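Local coordinates for OxsB protein (Bacillus megaterium, PDB 5UL3) that catalyses the oxidative ring contraction of dAMP to an oxetane aldehyde in oxetanocin A biosynthesis, as a cobalamin-dependent radical S-adenosylmethionine enzyme, at residues A[306-311]-A[360-365]; A[394-399]-A[429-434]. All blocks are in the same frame, centred on the assembly; numbering follows the deposited sequence. Where two conformers were deposited one is given.

Interaction 1 of 2, residues A[306-311]-A[360-365]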
loop_
_atom_site.group_PDB
_atom_site.type_symbol
_atom_site.label_atom_id
_atom_site.label_comp_id
_atom_site.label_asym_id
_atom_site.label_seq_id
_atom_site.Cartn_x
_atom_site.Cartn_y
_atom_site.Cartn_z
ATOM N N THR A 306 -6.296 -6.907 -3.122
ATOM C CA THR A 306 -5.080 -6.723 -2.341
ATOM C C THR A 306 -4.959 -7.870 -1.350
ATOM O O THR A 306 -5.927 -8.581 -1.073
ATOM C CB THR A 306 -5.102 -5.396 -1.578
ATOM O OG1 THR A 306 -6.225 -5.393 -0.687
ATOM C CG2 THR A 306 -5.208 -4.205 -2.539
ATOM N N LEU A 307 -3.750 -8.044 -0.813
ATOM C CA LEU A 307 -3.507 -8.971 0.286
ATOM C C LEU A 307 -2.178 -8.560 0.901
ATOM O O LEU A 307 -1.295 -8.077 0.195
ATOM C CB LEU A 307 -3.419 -10.423 -0.178
ATOM C CG LEU A 307 -3.304 -11.452 0.955
ATOM C CD1 LEU A 307 -4.501 -11.325 1.905
ATOM C CD2 LEU A 307 -3.224 -12.869 0.381
ATOM N N GLU A 308 -2.048 -8.742 2.211
ATOM C CA GLU A 308 -0.775 -8.532 2.898
ATOM C C GLU A 308 -0.308 -9.894 3.392
ATOM O O GLU A 308 -0.982 -10.512 4.225
ATOM C CB GLU A 308 -0.928 -7.535 4.050
ATOM C CG GLU A 308 0.440 -7.004 4.593
ATOM C CD GLU A 308 0.314 -6.023 5.765
ATOM O OE1 GLU A 308 -0.634 -6.164 6.569
ATOM O OE2 GLU A 308 1.186 -5.117 5.902
ATOM N N THR A 309 0.820 -10.395 2.865
ATOM C CA THR A 309 1.242 -11.749 3.239
ATOM C C THR A 309 2.320 -11.740 4.319
ATOM O O THR A 309 2.792 -12.812 4.720
ATOM C CB THR A 309 1.746 -12.561 2.022
ATOM O OG1 THR A 309 2.959 -11.986 1.497
ATOM C CG2 THR A 309 0.668 -12.618 0.902
ATOM N N SER A 310 2.709 -10.559 4.783
ATOM C CA SER A 310 3.674 -10.379 5.864
ATOM C C SER A 310 3.552 -8.948 6.357
ATOM O O SER A 310 3.072 -8.069 5.638
ATOM C CB SER A 310 5.110 -10.664 5.403
ATOM O OG SER A 310 5.548 -9.695 4.472
ATOM N N ARG A 311 4.006 -8.717 7.588
ATOM C CA ARG A 311 3.997 -7.391 8.182
ATOM C C ARG A 311 5.400 -7.050 8.654
ATOM O O ARG A 311 6.122 -7.926 9.132
ATOM C CB ARG A 311 3.030 -7.314 9.357
ATOM C CG ARG A 311 1.569 -7.466 8.900
ATOM C CD ARG A 311 0.607 -7.239 10.045
ATOM N NE ARG A 311 -0.783 -7.134 9.557
ATOM C CZ ARG A 311 -1.843 -7.092 10.370
ATOM N NH1 ARG A 311 -1.670 -7.144 11.689
ATOM N NH2 ARG A 311 -3.072 -7.016 9.864
ATOM N N MET A 360 0.075 -6.991 -3.812
ATOM C CA MET A 360 0.539 -7.340 -2.471
ATOM C C MET A 360 0.861 -6.073 -1.694
ATOM O O MET A 360 1.597 -5.192 -2.173
ATOM C CB MET A 360 1.775 -8.243 -2.503
ATOM C CG MET A 360 1.638 -9.559 -3.225
ATOM S SD MET A 360 0.394 -10.660 -2.495
ATOM C CE MET A 360 0.785 -12.151 -3.410
ATOM N N ALA A 361 0.322 -5.990 -0.482
ATOM C CA ALA A 361 0.513 -4.814 0.352
ATOM C C ALA A 361 1.830 -4.845 1.131
ATOM O O ALA A 361 2.202 -3.810 1.698
ATOM C CB ALA A 361 -0.644 -4.677 1.355
ATOM N N ASP A 362 2.532 -5.980 1.140
ATOM C CA ASP A 362 3.740 -6.161 1.963
ATOM C C ASP A 362 4.751 -5.040 1.747
ATOM O O ASP A 362 5.089 -4.693 0.610
ATOM C CB ASP A 362 4.428 -7.489 1.627
ATOM C CG ASP A 362 3.516 -8.676 1.708
ATOM O OD1 ASP A 362 2.340 -8.591 1.279
ATOM O OD2 ASP A 362 4.002 -9.733 2.132
ATOM N N GLU A 363 5.275 -4.501 2.852
ATOM C CA GLU A 363 6.495 -3.705 2.761
ATOM C C GLU A 363 7.648 -4.542 2.231
ATOM O O GLU A 363 8.502 -4.042 1.485
ATOM C CB GLU A 363 6.852 -3.132 4.137
ATOM C CG GLU A 363 5.947 -1.997 4.588
ATOM C CD GLU A 363 6.439 -1.380 5.879
ATOM O OE1 GLU A 363 6.581 -2.145 6.859
ATOM O OE2 GLU A 363 6.732 -0.156 5.885
ATOM N N GLU A 364 7.699 -5.811 2.626
ATOM C CA GLU A 364 8.822 -6.713 2.356
ATOM C C GLU A 364 8.227 -8.090 2.073
ATOM O O GLU A 364 8.019 -8.897 2.990
ATOM C CB GLU A 364 9.799 -6.754 3.534
ATOM C CG GLU A 364 10.949 -7.727 3.337
ATOM C CD GLU A 364 11.926 -7.751 4.507
ATOM O OE1 GLU A 364 11.561 -7.326 5.629
ATOM O OE2 GLU A 364 13.073 -8.194 4.288
ATOM N N PHE A 365 7.989 -8.372 0.789
ATOM C CA PHE A 365 7.369 -9.638 0.415
ATOM C C PHE A 365 8.296 -10.820 0.694
ATOM O O PHE A 365 7.844 -11.871 1.162
ATOM C CB PHE A 365 6.972 -9.592 -1.065
ATOM C CG PHE A 365 6.297 -10.841 -1.555
ATOM C CD1 PHE A 365 5.034 -11.196 -1.086
ATOM C CD2 PHE A 365 6.899 -11.645 -2.514
ATOM C CE1 PHE A 365 4.404 -12.344 -1.558
ATOM C CE2 PHE A 365 6.264 -12.796 -3.002
ATOM C CZ PHE A 365 5.020 -13.151 -2.511
HETATM O O HOH W 1 3.788 -5.251 5.295
HETATM O O HOH W 2 5.526 -12.793 2.305
HETATM O O HOH W 3 6.108 -6.875 4.964
#
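The carboxylate of D362 is the flat group that joins the two segments: T309 N meets OD1 on its syn side, 33° out of the plane, and T309 OG1 meets OD2, also syn and 17° out. Segment 306-311 belongs to the first strand of the partial TIM barrel of the radical SAM domain, and 360-365 is the loop that follows the neighbouring parallel strand 357-360. Aspartate suits this place because its two oxygens answer both the N-H and the hydroxyl of one threonine. The bond from T309 N to D362 OD1 is 2.8 Å and nearly straight, that from T309 OG1 to D362 OD2 2.6 Å. T309 OG1 stands between its own backbone N and carbonyl carbon (chi1 66°), and its methyl CG2 turns to the sulfur SD of M360, 3.9 Å away. The F365 ring approaches OG1 obliquely, CE1 at 3.4 Å. S310 OG lies 2.8 Å from D362 OD2 and 3.0 Å from E364 O. Next to this carboxylate network, A361 N bonds to L307 O at 2.7 Å, continuing the parallel pairing, and E308 CB rests on A361 CB. The small A361 fits beside cobalamin, which E308 OE2 and E363 OE2 both bind. Within 306-311, R311 NE forms a salt bridge with E308 OE1 (3.1 Å), met from above the carboxylate plane.

Interaction 2 of 2, residues A[394-399]-A[429-434]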
loop_
_atom_site.group_PDB
_atom_site.type_symbol
_atom_site.label_atom_id
_atom_site.label_comp_id
_atom_site.label_asym_id
_atom_site.label_seq_id
_atom_site.Cartn_x
_atom_site.Cartn_y
_atom_site.Cartn_z
ATOM N N PHE A 394 0.635 -10.797 -10.049
ATOM C CA PHE A 394 0.687 -10.121 -8.762
ATOM C C PHE A 394 1.879 -9.175 -8.716
ATOM O O PHE A 394 2.912 -9.414 -9.350
ATOM C CB PHE A 394 0.698 -11.125 -7.582
ATOM C CG PHE A 394 1.911 -12.036 -7.508
ATOM C CD1 PHE A 394 1.977 -13.193 -8.271
ATOM C CD2 PHE A 394 2.946 -11.774 -6.607
ATOM C CE1 PHE A 394 3.073 -14.066 -8.184
ATOM C CE2 PHE A 394 4.054 -12.641 -6.503
ATOM C CZ PHE A 394 4.109 -13.793 -7.293
ATOM N N ASP A 395 1.697 -8.067 -8.004
ATOM C CA ASP A 395 2.724 -7.052 -7.816
ATOM C C ASP A 395 3.200 -7.062 -6.364
ATOM O O ASP A 395 2.408 -7.300 -5.455
ATOM C CB ASP A 395 2.178 -5.660 -8.141
ATOM C CG ASP A 395 1.724 -5.512 -9.605
ATOM O OD1 ASP A 395 1.873 -6.457 -10.413
ATOM O OD2 ASP A 395 1.190 -4.440 -9.923
ATOM N N PHE A 396 4.480 -6.755 -6.140
ATOM C CA PHE A 396 4.978 -6.568 -4.777
ATOM C C PHE A 396 6.212 -5.681 -4.825
ATOM O O PHE A 396 6.708 -5.346 -5.899
ATOM C CB PHE A 396 5.278 -7.897 -4.078
ATOM C CG PHE A 396 6.354 -8.738 -4.743
ATOM C CD1 PHE A 396 7.685 -8.587 -4.395
ATOM C CD2 PHE A 396 6.014 -9.733 -5.658
ATOM C CE1 PHE A 396 8.676 -9.390 -4.985
ATOM C CE2 PHE A 396 6.988 -10.545 -6.237
ATOM C CZ PHE A 396 8.317 -10.376 -5.899
ATOM N N ALA A 397 6.700 -5.299 -3.643
ATOM C CA ALA A 397 7.871 -4.443 -3.509
ATOM C C ALA A 397 9.027 -5.223 -2.888
ATOM O O ALA A 397 8.817 -6.172 -2.131
ATOM C CB ALA A 397 7.573 -3.222 -2.639
ATOM N N ALA A 398 10.249 -4.808 -3.213
ATOM C CA ALA A 398 11.428 -5.495 -2.680
ATOM C C ALA A 398 12.620 -4.555 -2.672
ATOM O O ALA A 398 12.701 -3.632 -3.488
ATOM C CB ALA A 398 11.770 -6.742 -3.505
ATOM N N ARG A 399 13.564 -4.814 -1.751
ATOM C CA ARG A 399 14.838 -4.107 -1.758
ATOM C C ARG A 399 15.760 -4.688 -2.822
ATOM O O ARG A 399 15.689 -5.876 -3.147
ATOM C CB ARG A 399 15.569 -4.220 -0.405
ATOM C CG ARG A 399 14.728 -4.146 0.828
ATOM C CD ARG A 399 15.619 -4.034 2.098
ATOM N NE ARG A 399 16.613 -5.092 2.248
ATOM C CZ ARG A 399 16.403 -6.221 2.919
ATOM N NH1 ARG A 399 17.367 -7.128 3.020
ATOM N NH2 ARG A 399 15.224 -6.451 3.487
ATOM N N ASP A 429 4.511 -9.537 -11.699
ATOM C CA ASP A 429 4.241 -8.664 -12.840
ATOM C C ASP A 429 4.972 -7.336 -12.709
ATOM O O ASP A 429 6.108 -7.212 -13.175
ATOM C CB ASP A 429 2.734 -8.448 -12.963
ATOM C CG ASP A 429 2.354 -7.653 -14.198
ATOM O OD1 ASP A 429 3.132 -7.652 -15.174
ATOM O OD2 ASP A 429 1.299 -7.008 -14.165
ATOM N N ARG A 430 4.335 -6.326 -12.104
ATOM C CA ARG A 430 4.967 -5.024 -11.903
ATOM C C ARG A 430 5.563 -5.003 -10.495
ATOM O O ARG A 430 4.847 -4.800 -9.511
ATOM C CB ARG A 430 3.976 -3.888 -12.120
ATOM C CG ARG A 430 3.931 -3.463 -13.593
ATOM C CD ARG A 430 2.897 -2.400 -13.885
ATOM N NE ARG A 430 1.615 -3.020 -14.145
ATOM C CZ ARG A 430 1.138 -3.287 -15.356
ATOM N NH1 ARG A 430 -0.042 -3.873 -15.471
ATOM N NH2 ARG A 430 1.828 -2.959 -16.442
ATOM N N ILE A 431 6.884 -5.209 -10.400
ATOM C CA ILE A 431 7.587 -5.250 -9.115
ATOM C C ILE A 431 8.265 -3.901 -8.882
ATOM O O ILE A 431 8.879 -3.326 -9.802
ATOM C CB ILE A 431 8.607 -6.416 -9.069
ATOM C CG1 ILE A 431 7.970 -7.773 -8.734
ATOM C CG2 ILE A 431 9.678 -6.180 -8.010
ATOM C CD1 ILE A 431 6.480 -7.923 -8.949
ATOM N N PHE A 432 8.144 -3.381 -7.650
ATOM C CA PHE A 432 8.743 -2.108 -7.259
ATOM C C PHE A 432 10.030 -2.413 -6.500
ATOM O O PHE A 432 9.994 -3.154 -5.519
ATOM C CB PHE A 432 7.792 -1.312 -6.356
ATOM C CG PHE A 432 8.352 -0.010 -5.867
ATOM C CD1 PHE A 432 9.069 0.052 -4.669
ATOM C CD2 PHE A 432 8.149 1.163 -6.573
ATOM C CE1 PHE A 432 9.593 1.257 -4.219
ATOM C CE2 PHE A 432 8.667 2.372 -6.129
ATOM C CZ PHE A 432 9.388 2.421 -4.949
ATOM N N ILE A 433 11.150 -1.838 -6.933
ATOM C CA ILE A 433 12.427 -2.012 -6.226
ATOM C C ILE A 433 12.819 -0.656 -5.660
ATOM O O ILE A 433 12.944 0.322 -6.410
ATOM C CB ILE A 433 13.540 -2.550 -7.133
ATOM C CG1 ILE A 433 13.115 -3.823 -7.858
ATOM C CG2 ILE A 433 14.851 -2.768 -6.293
ATOM C CD1 ILE A 433 13.088 -5.045 -7.004
ATOM N N GLY A 434 12.989 -0.587 -4.343
ATOM C CA GLY A 434 13.374 0.654 -3.693
ATOM C C GLY A 434 14.839 1.009 -3.875
ATOM O O GLY A 434 15.606 1.031 -2.908
#
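Segments 394-399 and 429-434 run parallel, 22° apart, with A397 opposite F432 and A398 opposite I433, in the beta-alpha-beta unit that crosses over through helix 410-426 in the partial TIM barrel. F432 N gives to F396 O, A398 N to F432 O at 2.8 Å and nearly along the C=O axis, and G434 N to A398 O. Between the F432 N bond and that of D429 N to F394 O (2.8 Å), D395 OD1 accepts R430 N at 3.0 Å, from well above the carboxylate plane (64°). Chi1 of D395 (-62°) sets CG beside its own N. Aspartate suits the place because its short side chain can bring a carboxylate oxygen back to the neighbouring segment's N-H. The R430 side chain lies alongside it, with D395 OD2 near the guanidinium plane at its edge but beyond salt-bridge range.

The apolar filling is I431 against F396. I431 CG1 sits over one face of the ring, 3.9 Å from its centroid in a CH-pi contact, while CD1 lies 3.8 Å from F396 CD2. This CG1-CD1 arm suits a flat aromatic face, I431 CG2 turns to F396 O (3.7 Å), and W420 of helix 410-426 touches both residues. F396 N is buried here without a polar partner. On the sheet face of A398 and I433, A398 CB meets I433 CD1 at 4.1 Å.

In the fold
Interactions 1 and 2 are successive parts of one sheet, their centres about 11 Å apart. Strand 357-360 links to 393-398 where M360 N probably bonds to D395 O, 2.9 Å apart, and F365 CB packs on F396 CD1 at 3.6 Å. The loop that leaves the sheet in interaction 1 also meets the strand end of interaction 2: E364 OE2 forms a salt bridge with R399 NH2 at 2.9 Å. This pair lies beside the [4Fe-4S] cluster, which R399 touches and whose ligand C313 is close to both residues. Interaction 1 borders cobalamin, which E308 and E363 bind, and interaction 2 leads toward E436, which binds S-adenosylmethionine.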